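Local coordinates for protein acyl-coenzyme A oxidase 1 (Yarrowia lipolytica, PDB 5Y9D) that catalyses, with FAD as cofactor, the oxidation of 2,3-saturated acyl-CoAs by molecular oxygen to (2E)-enoyl-CoAs and hydrogen peroxide in peroxisomal fatty acid beta-oxidation, at residues Q115-V120 with H321-R325; R233-P238 with I277-L283; I309-V313 with L413-A418; T425-A429 with W457-C461. One frame throughout, in Å; residues are numbered along the deposited sequence.

Contact 1: residues Q115-V120 with H321-R325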
loop_
_atom_site.group_PDB
_atom_site.type_symbol
_atom_site.label_atom_id
_atom_site.label_comp_id
_atom_site.label_asym_id
_atom_site.label_seq_id
_atom_site.Cartn_x
_atom_site.Cartn_y
_atom_site.Cartn_z
ATOM N N GLN A 115 -0.279 -22.135 4.120
ATOM C CA GLN A 115 -1.140 -20.976 4.366
ATOM C C GLN A 115 -1.019 -20.431 5.788
ATOM O O GLN A 115 -0.790 -19.233 5.982
ATOM C CB GLN A 115 -2.599 -21.324 4.048
ATOM C CG GLN A 115 -2.843 -21.533 2.573
ATOM C CD GLN A 115 -4.094 -22.329 2.253
ATOM O OE1 GLN A 115 -4.967 -22.584 3.109
ATOM N NE2 GLN A 115 -4.209 -22.695 0.991
ATOM N N LEU A 116 -1.124 -21.315 6.777
ATOM C CA LEU A 116 -1.053 -20.903 8.180
ATOM C C LEU A 116 0.305 -20.297 8.555
ATOM O O LEU A 116 0.388 -19.317 9.311
ATOM C CB LEU A 116 -1.353 -22.070 9.091
ATOM C CG LEU A 116 -2.719 -22.722 8.897
ATOM C CD1 LEU A 116 -2.714 -24.148 9.440
ATOM C CD2 LEU A 116 -3.806 -21.905 9.563
ATOM N N HIS A 117 1.379 -20.871 8.026
ATOM C CA HIS A 117 2.718 -20.373 8.325
ATOM C C HIS A 117 2.995 -19.046 7.626
ATOM O O HIS A 117 3.748 -18.217 8.137
ATOM C CB HIS A 117 3.724 -21.428 7.933
ATOM C CG HIS A 117 5.128 -21.085 8.281
ATOM N ND1 HIS A 117 5.459 -20.316 9.374
ATOM C CD2 HIS A 117 6.290 -21.404 7.680
ATOM C CE1 HIS A 117 6.768 -20.175 9.434
ATOM N NE2 HIS A 117 7.295 -20.821 8.412
ATOM N N GLY A 118 2.353 -18.833 6.478
ATOM C CA GLY A 118 2.507 -17.599 5.696
ATOM C C GLY A 118 1.862 -16.399 6.342
ATOM O O GLY A 118 2.167 -15.257 5.987
ATOM N N MET A 119 0.956 -16.633 7.288
ATOM C CA MET A 119 0.440 -15.530 8.095
ATOM C C MET A 119 1.503 -14.651 8.704
ATOM O O MET A 119 1.258 -13.491 8.866
ATOM C CB MET A 119 -0.368 -16.031 9.281
ATOM C CG MET A 119 -1.616 -16.767 8.897
ATOM S SD MET A 119 -2.475 -17.131 10.410
ATOM C CE MET A 119 -3.240 -15.537 10.618
ATOM N N VAL A 120 2.620 -15.239 9.125
ATOM C CA VAL A 120 3.680 -14.534 9.883
ATOM C C VAL A 120 5.093 -14.668 9.302
ATOM O O VAL A 120 6.001 -13.980 9.760
ATOM C CB VAL A 120 3.765 -14.988 11.366
ATOM C CG1 VAL A 120 2.542 -14.534 12.122
ATOM C CG2 VAL A 120 3.896 -16.491 11.477
ATOM N N HIS A 321 -6.292 -15.578 5.356
ATOM C CA HIS A 321 -5.467 -15.763 6.554
ATOM C C HIS A 321 -4.664 -14.527 6.996
ATOM O O HIS A 321 -4.645 -14.176 8.175
ATOM C CB HIS A 321 -4.572 -16.957 6.371
ATOM C CG HIS A 321 -5.304 -18.244 6.488
ATOM N ND1 HIS A 321 -5.530 -19.073 5.418
ATOM C CD2 HIS A 321 -5.900 -18.829 7.547
ATOM C CE1 HIS A 321 -6.194 -20.137 5.814
ATOM N NE2 HIS A 321 -6.408 -20.024 7.109
ATOM N N VAL A 322 -4.044 -13.835 6.061
ATOM C CA VAL A 322 -3.326 -12.628 6.418
ATOM C C VAL A 322 -4.279 -11.458 6.781
ATOM O O VAL A 322 -3.975 -10.645 7.631
ATOM C CB VAL A 322 -2.380 -12.247 5.267
ATOM C CG1 VAL A 322 -1.810 -10.828 5.447
ATOM C CG2 VAL A 322 -1.284 -13.304 5.152
ATOM N N SER A 323 -5.424 -11.373 6.124
ATOM C CA SER A 323 -6.428 -10.364 6.462
ATOM C C SER A 323 -6.913 -10.558 7.855
ATOM O O SER A 323 -7.049 -9.615 8.594
ATOM C CB SER A 323 -7.615 -10.425 5.515
ATOM O OG SER A 323 -7.246 -9.797 4.300
ATOM N N LYS A 324 -7.130 -11.803 8.235
ATOM C CA LYS A 324 -7.714 -12.035 9.516
ATOM C C LYS A 324 -6.702 -11.717 10.604
ATOM O O LYS A 324 -7.100 -11.427 11.728
ATOM C CB LYS A 324 -8.254 -13.439 9.641
ATOM C CG LYS A 324 -7.266 -14.463 10.163
ATOM C CD LYS A 324 -7.790 -15.870 9.872
ATOM C CE LYS A 324 -6.786 -16.885 10.332
ATOM N NZ LYS A 324 -7.366 -18.225 10.255
ATOM N N ARG A 325 -5.414 -11.760 10.273
ATOM C CA ARG A 325 -4.407 -11.469 11.253
ATOM C C ARG A 325 -4.399 -9.976 11.525
ATOM O O ARG A 325 -4.410 -9.536 12.666
ATOM C CB ARG A 325 -3.033 -11.908 10.757
ATOM C CG ARG A 325 -1.894 -11.564 11.713
ATOM C CD ARG A 325 -0.523 -11.948 11.160
ATOM N NE ARG A 325 0.523 -11.264 11.907
ATOM C CZ ARG A 325 1.686 -10.868 11.412
ATOM N NH1 ARG A 325 2.019 -11.095 10.144
ATOM N NH2 ARG A 325 2.496 -10.177 12.201
#
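Met119 and Val322 bring the backbones together, their CA atoms 5.0 Å apart, where residues 115-120, at the C-terminal part of helix 107-118 and just beyond, run against helix 306-334. The Met119 thioether bends at its last torsion (chi3 81°), carrying CE to the backbone O of His321, to CE of Lys324 and to within 3.6 Å of Arg325 CB. Met119 CG rests on CB of His321 at 3.9 Å. The contact joins the N-terminal helical domain of the acyl-CoA oxidase fold to the first long helix of its C-alpha1 domain. The extended Arg325 gives a bond of 2.8 Å from NH1 to Met119 O, in the carbonyl plane but bent (134° at the hydrogen), the oxygen lying off the guanidinium plane. Val120 CG1 lies over one face of that guanidinium, 3.8 Å from Arg325 CZ, while Ile654 O takes Arg325 NE. One turn earlier, NE2 of His321 meets Leu116 CD2 at 4.0 Å, and its ND1 lies against CB of Gln115, whose NE2 bonds to Ser314.

Contact 2: residues R233-P238 with I277-L283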
loop_
_atom_site.group_PDB
_atom_site.type_symbol
_atom_site.label_atom_id
_atom_site.label_comp_id
_atom_site.label_asym_id
_atom_site.label_seq_id
_atom_site.Cartn_x
_atom_site.Cartn_y
_atom_site.Cartn_z
ATOM N N ARG A 233 7.115 -24.900 -23.883
ATOM C CA ARG A 233 7.173 -26.254 -23.391
ATOM C C ARG A 233 7.994 -26.316 -22.097
ATOM O O ARG A 233 8.581 -25.339 -21.700
ATOM C CB ARG A 233 7.755 -27.158 -24.462
ATOM C CG ARG A 233 6.763 -28.029 -25.203
ATOM C CD ARG A 233 5.333 -27.543 -25.156
ATOM N NE ARG A 233 4.676 -27.743 -26.435
ATOM C CZ ARG A 233 3.605 -27.075 -26.846
ATOM N NH1 ARG A 233 3.047 -26.161 -26.078
ATOM N NH2 ARG A 233 3.090 -27.325 -28.033
ATOM N N ASN A 234 7.971 -27.456 -21.423
ATOM C CA ASN A 234 8.558 -27.644 -20.107
ATOM C C ASN A 234 9.795 -28.522 -20.077
ATOM O O ASN A 234 9.724 -29.645 -20.491
ATOM C CB ASN A 234 7.521 -28.373 -19.269
ATOM C CG ASN A 234 6.795 -27.467 -18.341
ATOM O OD1 ASN A 234 7.220 -26.357 -18.122
ATOM N ND2 ASN A 234 5.702 -27.931 -17.787
ATOM N N PHE A 235 10.912 -28.064 -19.530
ATOM C CA PHE A 235 12.087 -28.954 -19.454
ATOM C C PHE A 235 12.728 -28.899 -18.081
ATOM O O PHE A 235 12.776 -27.847 -17.475
ATOM C CB PHE A 235 13.127 -28.580 -20.518
ATOM C CG PHE A 235 12.532 -28.257 -21.862
ATOM C CD1 PHE A 235 11.871 -27.059 -22.080
ATOM C CD2 PHE A 235 12.631 -29.162 -22.918
ATOM C CE1 PHE A 235 11.291 -26.779 -23.319
ATOM C CE2 PHE A 235 12.077 -28.887 -24.168
ATOM C CZ PHE A 235 11.403 -27.691 -24.378
ATOM N N VAL A 236 13.203 -30.034 -17.589
ATOM C CA VAL A 236 14.044 -30.053 -16.422
ATOM C C VAL A 236 15.494 -29.822 -16.826
ATOM O O VAL A 236 16.051 -30.584 -17.632
ATOM C CB VAL A 236 13.998 -31.384 -15.670
ATOM C CG1 VAL A 236 14.933 -31.326 -14.453
ATOM C CG2 VAL A 236 12.570 -31.706 -15.242
ATOM N N VAL A 237 16.117 -28.802 -16.225
ATOM C CA VAL A 237 17.503 -28.475 -16.500
ATOM C C VAL A 237 18.253 -28.454 -15.167
ATOM O O VAL A 237 17.889 -27.697 -14.273
ATOM C CB VAL A 237 17.624 -27.100 -17.218
ATOM C CG1 VAL A 237 19.050 -26.853 -17.714
ATOM C CG2 VAL A 237 16.622 -26.977 -18.368
ATOM N N PRO A 238 19.307 -29.295 -15.032
ATOM C CA PRO A 238 20.218 -29.196 -13.878
ATOM C C PRO A 238 20.907 -27.863 -13.894
ATOM O O PRO A 238 21.341 -27.407 -14.965
ATOM C CB PRO A 238 21.265 -30.285 -14.141
ATOM C CG PRO A 238 20.634 -31.207 -15.131
ATOM C CD PRO A 238 19.763 -30.331 -15.975
ATOM N N ILE A 277 20.568 -30.826 -22.533
ATOM C CA ILE A 277 19.831 -31.763 -21.715
ATOM C C ILE A 277 19.352 -32.950 -22.586
ATOM O O ILE A 277 19.112 -32.796 -23.770
ATOM C CB ILE A 277 18.645 -31.088 -20.976
ATOM C CG1 ILE A 277 17.666 -30.467 -21.951
ATOM C CG2 ILE A 277 19.146 -30.026 -20.006
ATOM C CD1 ILE A 277 16.448 -29.880 -21.279
ATOM N N PRO A 278 19.211 -34.131 -21.998
ATOM C CA PRO A 278 18.581 -35.160 -22.817
ATOM C C PRO A 278 17.147 -34.822 -23.179
ATOM O O PRO A 278 16.521 -33.977 -22.553
ATOM C CB PRO A 278 18.629 -36.417 -21.936
ATOM C CG PRO A 278 18.993 -35.944 -20.564
ATOM C CD PRO A 278 19.709 -34.640 -20.711
ATOM N N ARG A 279 16.639 -35.504 -24.198
ATOM C CA ARG A 279 15.284 -35.261 -24.725
ATOM C C ARG A 279 14.208 -35.651 -23.698
ATOM O O ARG A 279 13.154 -35.023 -23.634
ATOM C CB ARG A 279 15.124 -36.028 -26.051
ATOM C CG ARG A 279 13.723 -36.137 -26.633
ATOM C CD ARG A 279 13.704 -37.166 -27.766
ATOM N NE ARG A 279 12.600 -38.090 -27.577
ATOM C CZ ARG A 279 12.710 -39.367 -27.233
ATOM N NH1 ARG A 279 11.598 -40.078 -27.075
ATOM N NH2 ARG A 279 13.896 -39.952 -27.069
ATOM N N GLN A 280 14.508 -36.659 -22.875
ATOM C CA GLN A 280 13.584 -37.148 -21.842
ATOM C C GLN A 280 13.357 -36.189 -20.655
ATOM O O GLN A 280 12.555 -36.468 -19.787
ATOM C CB GLN A 280 14.080 -38.488 -21.301
ATOM C CG GLN A 280 14.022 -39.640 -22.294
ATOM C CD GLN A 280 15.292 -39.801 -23.135
ATOM O OE1 GLN A 280 16.084 -38.869 -23.320
ATOM N NE2 GLN A 280 15.478 -41.002 -23.664
ATOM N N ASN A 281 14.071 -35.073 -20.634
ATOM C CA ASN A 281 13.926 -34.058 -19.606
ATOM C C ASN A 281 12.768 -33.157 -19.903
ATOM O O ASN A 281 12.251 -32.487 -19.020
ATOM C CB ASN A 281 15.207 -33.201 -19.508
ATOM C CG ASN A 281 16.279 -33.854 -18.658
ATOM O OD1 ASN A 281 17.051 -33.174 -18.022
ATOM N ND2 ASN A 281 16.292 -35.181 -18.603
ATOM N N MET A 282 12.392 -33.088 -21.163
ATOM C CA MET A 282 11.202 -32.360 -21.541
ATOM C C MET A 282 10.088 -33.169 -20.961
ATOM O O MET A 282 10.130 -34.385 -20.995
ATOM C CB MET A 282 11.073 -32.287 -23.054
ATOM C CG MET A 282 9.658 -32.284 -23.526
ATOM S SD MET A 282 9.548 -31.739 -25.229
ATOM C CE MET A 282 7.807 -31.348 -25.379
ATOM N N LEU A 283 9.093 -32.502 -20.422
ATOM C CA LEU A 283 8.027 -33.187 -19.716
ATOM C C LEU A 283 6.903 -33.484 -20.717
ATOM O O LEU A 283 6.426 -32.578 -21.377
ATOM C CB LEU A 283 7.580 -32.329 -18.530
ATOM C CG LEU A 283 8.685 -32.090 -17.473
ATOM C CD1 LEU A 283 8.334 -30.974 -16.500
ATOM C CD2 LEU A 283 8.957 -33.369 -16.733
#
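Phe235 and Met282 sit directly across from each other in a single backbone bridge, CA to CA 4.1 Å, flanked by two hydrogen bonds. Leu283 N gives to Asn234 O at 2.9 Å, nearly straight at 159°; Val236 N gives to Asn281 O at 3.0 Å, approaching from above that carbonyl's plane. Beside the bridge the Phe235 ring touches CB of Met282 through CD2 at 3.5 Å, and the sulfur of Met282 lies obliquely 5.0 Å from the ring centroid, a Met-aromatic contact. Ile277 CD1 closes on Phe235 CB at 3.6 Å, while its CG2 meets CG1 of Val237. Were Phe235 cut back to an alanine, the Met282 thioether would probably lose its aromatic partner and face a gap. Further out, Phe193 packs edge-to-face on Phe235, and strand 216-225 pairs with strand 228-238 in the beta domain typical of the acyl-CoA dehydrogenase superfamily. The backbone bonds thus set the register, and the side-chain contacts beside them are apolar and need no polar partner.

Contact 3: residues I309-V313 with L413-A418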
loop_
_atom_site.group_PDB
_atom_site.type_symbol
_atom_site.label_atom_id
_atom_site.label_comp_id
_atom_site.label_asym_id
_atom_site.label_seq_id
_atom_site.Cartn_x
_atom_site.Cartn_y
_atom_site.Cartn_z
ATOM N N ILE A 309 -2.181 -22.794 -11.252
ATOM C CA ILE A 309 -3.559 -22.738 -10.813
ATOM C C ILE A 309 -3.562 -23.125 -9.352
ATOM O O ILE A 309 -4.224 -22.472 -8.556
ATOM C CB ILE A 309 -4.524 -23.656 -11.601
ATOM C CG1 ILE A 309 -4.442 -23.414 -13.119
ATOM C CG2 ILE A 309 -5.976 -23.410 -11.191
ATOM C CD1 ILE A 309 -5.034 -24.562 -13.940
ATOM N N ARG A 310 -2.800 -24.152 -8.981
ATOM C CA ARG A 310 -2.768 -24.567 -7.568
ATOM C C ARG A 310 -2.584 -23.363 -6.646
ATOM O O ARG A 310 -3.351 -23.178 -5.709
ATOM C CB ARG A 310 -1.657 -25.585 -7.281
ATOM C CG ARG A 310 -1.678 -26.134 -5.861
ATOM C CD ARG A 310 -0.698 -27.273 -5.644
ATOM N NE ARG A 310 -0.092 -27.169 -4.307
ATOM C CZ ARG A 310 -0.117 -28.101 -3.344
ATOM N NH1 ARG A 310 -0.702 -29.294 -3.514
ATOM N NH2 ARG A 310 0.470 -27.837 -2.180
ATOM N N GLY A 311 -1.563 -22.553 -6.914
ATOM C CA GLY A 311 -1.186 -21.488 -6.018
ATOM C C GLY A 311 -2.043 -20.246 -6.118
ATOM O O GLY A 311 -2.003 -19.410 -5.215
ATOM N N ARG A 312 -2.760 -20.078 -7.231
ATOM C CA ARG A 312 -3.740 -19.008 -7.348
ATOM C C ARG A 312 -4.875 -19.319 -6.407
ATOM O O ARG A 312 -5.386 -18.422 -5.744
ATOM C CB ARG A 312 -4.305 -18.889 -8.758
ATOM C CG ARG A 312 -3.414 -18.121 -9.675
ATOM C CD ARG A 312 -4.011 -17.951 -11.052
ATOM N NE ARG A 312 -2.922 -17.501 -11.912
ATOM C CZ ARG A 312 -2.363 -18.205 -12.877
ATOM N NH1 ARG A 312 -2.819 -19.404 -13.196
ATOM N NH2 ARG A 312 -1.349 -17.686 -13.544
ATOM N N VAL A 313 -5.253 -20.598 -6.378
ATOM C CA VAL A 313 -6.223 -21.133 -5.426
ATOM C C VAL A 313 -5.719 -20.988 -4.014
ATOM O O VAL A 313 -6.446 -20.536 -3.118
ATOM C CB VAL A 313 -6.517 -22.621 -5.707
ATOM C CG1 VAL A 313 -7.130 -23.313 -4.492
ATOM C CG2 VAL A 313 -7.423 -22.750 -6.913
ATOM N N LEU A 413 -11.875 -23.554 -14.169
ATOM C CA LEU A 413 -11.172 -23.363 -12.923
ATOM C C LEU A 413 -10.113 -22.256 -13.040
ATOM O O LEU A 413 -9.951 -21.423 -12.143
ATOM C CB LEU A 413 -10.514 -24.667 -12.499
ATOM C CG LEU A 413 -9.743 -24.562 -11.178
ATOM C CD1 LEU A 413 -10.595 -24.003 -10.040
ATOM C CD2 LEU A 413 -9.183 -25.922 -10.796
ATOM N N PHE A 414 -9.393 -22.288 -14.154
ATOM C CA PHE A 414 -8.427 -21.289 -14.481
ATOM C C PHE A 414 -9.099 -19.928 -14.373
ATOM O O PHE A 414 -8.646 -19.067 -13.604
ATOM C CB PHE A 414 -7.889 -21.525 -15.897
ATOM C CG PHE A 414 -6.900 -20.505 -16.337
ATOM C CD1 PHE A 414 -5.553 -20.658 -16.042
ATOM C CD2 PHE A 414 -7.316 -19.363 -17.020
ATOM C CE1 PHE A 414 -4.629 -19.691 -16.442
ATOM C CE2 PHE A 414 -6.406 -18.387 -17.410
ATOM C CZ PHE A 414 -5.057 -18.552 -17.123
ATOM N N ALA A 415 -10.180 -19.745 -15.131
ATOM C CA ALA A 415 -10.843 -18.442 -15.219
ATOM C C ALA A 415 -11.400 -17.980 -13.894
ATOM O O ALA A 415 -11.277 -16.806 -13.555
ATOM C CB ALA A 415 -11.955 -18.452 -16.262
ATOM N N ALA A 416 -12.017 -18.899 -13.149
ATOM C CA ALA A 416 -12.609 -18.566 -11.851
ATOM C C ALA A 416 -11.523 -18.195 -10.836
ATOM O O ALA A 416 -11.640 -17.198 -10.143
ATOM C CB ALA A 416 -13.458 -19.726 -11.324
ATOM N N SER A 417 -10.470 -19.003 -10.761
ATOM C CA SER A 417 -9.352 -18.736 -9.867
ATOM C C SER A 417 -8.686 -17.402 -10.099
ATOM O O SER A 417 -8.098 -16.837 -9.183
ATOM C CB SER A 417 -8.262 -19.771 -10.076
ATOM O OG SER A 417 -8.631 -20.976 -9.487
ATOM N N ALA A 418 -8.712 -16.938 -11.340
ATOM C CA ALA A 418 -7.865 -15.843 -11.725
ATOM C C ALA A 418 -8.460 -14.550 -11.193
ATOM O O ALA A 418 -7.772 -13.730 -10.572
ATOM C CB ALA A 418 -7.718 -15.810 -13.235
#
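Two long helices of the C-alpha1 domain, 306-334 and 400-437, pack here close to the probable active site; the short segments approach to 9.4 Å between axes and run 36° apart. Ile309 is the main apolar link. Its CG2 branch meets CG of Leu413 at 3.9 Å, while CG1 comes to the edge of the Phe414 ring. Arg312 stretches past the same ring, NH1 standing 3.7 Å from CE1 of Phe414 with the guanidinium and ring planes 73° apart. The NE of Arg312 bonds to the backbone O of Glu464, probably the proton acceptor, so this arginine ties helix 306-334 to the segment carrying Glu464. With OG anti to its carbonyl carbon (chi1 -76°), Ser417 hydrogen-bonds back to Leu413 O at 3.0 Å, on the opposite face of that carbonyl from Ser417 N. With an alanine in place of Ser417, Leu413 O is likely to keep only the backbone donor of the two described. Ser417 OG also presses on CG2 of Val313 at 3.4 Å.

Contact 4: residues T425-A429 with W457-C461. With FAD (flavin-adenine dinucleotide), chain C.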
loop_
_atom_site.group_PDB
_atom_site.type_symbol
_atom_site.label_atom_id
_atom_site.label_comp_id
_atom_site.label_asym_id
_atom_site.label_seq_id
_atom_site.Cartn_x
_atom_site.Cartn_y
_atom_site.Cartn_z
ATOM N N THR A 425 -6.541 -10.842 -3.418
ATOM C CA THR A 425 -5.205 -10.338 -3.037
ATOM C C THR A 425 -5.126 -8.787 -2.994
ATOM O O THR A 425 -4.491 -8.225 -2.127
ATOM C CB THR A 425 -4.071 -10.923 -3.911
ATOM O OG1 THR A 425 -4.229 -10.559 -5.309
ATOM C CG2 THR A 425 -4.054 -12.428 -3.743
ATOM N N TRP A 426 -5.786 -8.101 -3.910
ATOM C CA TRP A 426 -5.956 -6.663 -3.747
ATOM C C TRP A 426 -6.743 -6.270 -2.494
ATOM O O TRP A 426 -6.441 -5.250 -1.860
ATOM C CB TRP A 426 -6.669 -6.053 -4.933
ATOM C CG TRP A 426 -5.800 -5.680 -6.076
ATOM C CD1 TRP A 426 -4.525 -5.242 -6.036
ATOM C CD2 TRP A 426 -6.188 -5.681 -7.447
ATOM N NE1 TRP A 426 -4.081 -4.974 -7.315
ATOM C CE2 TRP A 426 -5.092 -5.225 -8.193
ATOM C CE3 TRP A 426 -7.370 -6.018 -8.113
ATOM C CZ2 TRP A 426 -5.125 -5.112 -9.567
ATOM C CZ3 TRP A 426 -7.417 -5.876 -9.482
ATOM C CH2 TRP A 426 -6.289 -5.441 -10.200
ATOM N N GLY A 427 -7.772 -7.037 -2.171
ATOM C CA GLY A 427 -8.592 -6.750 -0.992
ATOM C C GLY A 427 -7.771 -6.935 0.266
ATOM O O GLY A 427 -7.852 -6.113 1.151
ATOM N N CYS A 428 -6.968 -7.992 0.339
ATOM C CA CYS A 428 -5.993 -8.149 1.430
ATOM C C CYS A 428 -5.022 -6.985 1.517
ATOM O O CYS A 428 -4.834 -6.428 2.593
ATOM C CB CYS A 428 -5.175 -9.438 1.278
ATOM S SG CYS A 428 -4.104 -9.805 2.708
ATOM N N ALA A 429 -4.391 -6.617 0.406
ATOM C CA ALA A 429 -3.551 -5.416 0.367
ATOM C C ALA A 429 -4.274 -4.234 1.045
ATOM O O ALA A 429 -3.694 -3.592 1.926
ATOM C CB ALA A 429 -3.158 -5.054 -1.063
ATOM N N TRP A 457 3.219 -8.917 1.591
ATOM C CA TRP A 457 1.930 -9.320 0.994
ATOM C C TRP A 457 1.773 -8.945 -0.481
ATOM O O TRP A 457 1.179 -9.674 -1.263
ATOM C CB TRP A 457 0.690 -8.756 1.731
ATOM C CG TRP A 457 -0.499 -9.177 1.024
ATOM C CD1 TRP A 457 -1.232 -8.443 0.152
ATOM C CD2 TRP A 457 -1.008 -10.488 0.974
ATOM N NE1 TRP A 457 -2.206 -9.204 -0.409
ATOM C CE2 TRP A 457 -2.094 -10.476 0.093
ATOM C CE3 TRP A 457 -0.675 -11.687 1.621
ATOM C CZ2 TRP A 457 -2.856 -11.619 -0.161
ATOM C CZ3 TRP A 457 -1.415 -12.820 1.348
ATOM C CH2 TRP A 457 -2.501 -12.771 0.457
ATOM N N VAL A 458 2.333 -7.822 -0.851
ATOM C CA VAL A 458 1.946 -7.136 -2.079
ATOM C C VAL A 458 2.380 -7.817 -3.375
ATOM O O VAL A 458 1.756 -7.634 -4.427
ATOM C CB VAL A 458 2.399 -5.657 -1.979
ATOM C CG1 VAL A 458 3.310 -5.238 -3.101
ATOM C CG2 VAL A 458 1.185 -4.772 -1.825
ATOM N N VAL A 459 3.397 -8.648 -3.286
ATOM C CA VAL A 459 3.895 -9.356 -4.446
ATOM C C VAL A 459 2.908 -10.387 -4.967
ATOM O O VAL A 459 2.970 -10.797 -6.133
ATOM C CB VAL A 459 5.201 -10.043 -4.108
ATOM C CG1 VAL A 459 4.962 -11.244 -3.238
ATOM C CG2 VAL A 459 5.967 -10.412 -5.391
ATOM N N GLN A 460 1.967 -10.757 -4.117
ATOM C CA GLN A 460 0.878 -11.656 -4.447
ATOM C C GLN A 460 -0.058 -11.088 -5.501
ATOM O O GLN A 460 -0.732 -11.827 -6.176
ATOM C CB GLN A 460 0.084 -12.031 -3.202
ATOM C CG GLN A 460 0.912 -12.685 -2.122
ATOM C CD GLN A 460 0.658 -14.156 -2.008
ATOM O OE1 GLN A 460 1.461 -14.967 -2.418
ATOM N NE2 GLN A 460 -0.460 -14.506 -1.450
ATOM N N CYS A 461 -0.118 -9.769 -5.596
ATOM C CA CYS A 461 -0.930 -9.096 -6.584
ATOM C C CYS A 461 -0.251 -9.029 -7.929
ATOM O O CYS A 461 -0.805 -8.526 -8.876
ATOM C CB CYS A 461 -1.255 -7.684 -6.134
ATOM S SG CYS A 461 -2.199 -7.562 -4.625
HETATM P PA FAD C . 4.260 -7.448 -17.462
HETATM O O1A FAD C . 5.442 -6.898 -18.132
HETATM O O2A FAD C . 3.472 -8.530 -18.061
HETATM O O5B FAD C . 3.288 -6.256 -17.167
HETATM C C5B FAD C . 3.700 -4.947 -16.824
HETATM C C4B FAD C . 2.484 -4.059 -16.613
HETATM O O4B FAD C . 1.781 -3.907 -17.833
HETATM C C3B FAD C . 1.507 -4.673 -15.643
HETATM O O3B FAD C . 1.005 -3.670 -14.784
HETATM C C2B FAD C . 0.367 -5.169 -16.480
HETATM O O2B FAD C . -0.848 -5.008 -15.780
HETATM C C1B FAD C . 0.428 -4.292 -17.703
HETATM N N9A FAD C . 0.006 -5.075 -18.868
HETATM C C8A FAD C . 0.634 -6.128 -19.374
HETATM N N7A FAD C . -0.022 -6.614 -20.427
HETATM C C5A FAD C . -1.104 -5.861 -20.612
HETATM C C6A FAD C . -2.243 -5.825 -21.551
HETATM N N6A FAD C . -2.360 -6.714 -22.542
HETATM N N1A FAD C . -3.153 -4.869 -21.389
HETATM C C2A FAD C . -3.054 -3.980 -20.417
HETATM N N3A FAD C . -2.066 -3.950 -19.530
HETATM C C4A FAD C . -1.079 -4.849 -19.574
HETATM N N1 FAD C . 8.444 -15.956 -11.894
HETATM C C2 FAD C . 8.771 -17.244 -11.962
HETATM O O2 FAD C . 8.645 -17.822 -13.033
HETATM N N3 FAD C . 9.229 -17.923 -10.923
HETATM C C4 FAD C . 9.390 -17.374 -9.736
HETATM O O4 FAD C . 9.817 -18.013 -8.787
HETATM C C4X FAD C . 9.050 -15.965 -9.572
HETATM N N5 FAD C . 9.189 -15.356 -8.406
HETATM C C5X FAD C . 8.886 -14.073 -8.289
HETATM C C6 FAD C . 9.066 -13.473 -7.076
HETATM C C7 FAD C . 8.770 -12.157 -6.918
HETATM C C7M FAD C . 8.955 -11.537 -5.567
HETATM C C8 FAD C . 8.249 -11.388 -8.068
HETATM C C8M FAD C . 7.902 -9.940 -7.949
HETATM C C9 FAD C . 8.070 -11.987 -9.283
HETATM C C9A FAD C . 8.380 -13.305 -9.438
HETATM N N10 FAD C . 8.215 -13.931 -10.671
HETATM C C10 FAD C . 8.554 -15.271 -10.757
HETATM C "C1'" FAD C . 7.723 -13.212 -11.838
HETATM C "C2'" FAD C . 6.272 -12.783 -11.699
HETATM O "O2'" FAD C . 5.406 -13.864 -11.974
HETATM C "C3'" FAD C . 6.008 -11.649 -12.661
HETATM O "O3'" FAD C . 6.309 -10.448 -11.981
HETATM C "C4'" FAD C . 4.567 -11.550 -13.091
HETATM O "O4'" FAD C . 4.236 -12.628 -13.953
HETATM C "C5'" FAD C . 4.319 -10.226 -13.795
HETATM O "O5'" FAD C . 5.032 -10.204 -15.007
HETATM P P FAD C . 5.740 -8.927 -15.585
HETATM O O1P FAD C . 6.461 -8.221 -14.547
HETATM O O2P FAD C . 6.439 -9.422 -16.772
HETATM O O3P FAD C . 4.595 -7.931 -16.000
#
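Helix 400-437 passes over the turn that follows helix 450-457, with the CA atoms of Thr425 and Cys461 5.7 Å apart and those of Ala429 and Val458 at 6.3 Å. The Trp457 indole leans onto the helix, CG anti to the backbone N (chi1 178°), and its NE1 gives a nearly straight bond (170°) of 3.0 Å to Thr425 O. That oxygen, close to the indole plane, also takes the helix bond from Ala429 N. Cys428 SG sits over one face of the ring, 3.6 Å from the five-membered centroid; Gln460 CG covers the opposite face, offset toward the rim. Cys461 SG lies obliquely to the Trp426 ring, 3.6 Å from its CD1, and 3.7 Å from OG1 of Thr425, which bonds to Lys421 O. Gln460 NE2 is held by Asp318, and Trp426 NE1 by Gln437 of the second subunit. From this braced turn Val459 CG2 meets the dimethylbenzene end of the flavin at C7M, making the arrangement part of the FAD pocket at the subunit interface.

How the contacts relate
From the N terminus, helix 107-118 opens contact 1, whose loop closes some 200 residues later on helix 306-334 and spans the whole beta domain. Contact 2 lies wholly within that span, closing a short loop of about 40 residues between strand 228-238 and the chain at and just after strand 275-278. Contact 3 crosses contact 1: it starts earlier on helix 306-334, before residues 321-325, and closes on helix 400-437. Contact 4 then follows contact 3 along helix 400-437, joining it to the turn before helix 467-486. Contacts 1 and 4 touch, Val322 and Ser323 packing on Cys428, whereas contact 2 stands apart, its centre about 36 Å from that of contact 1.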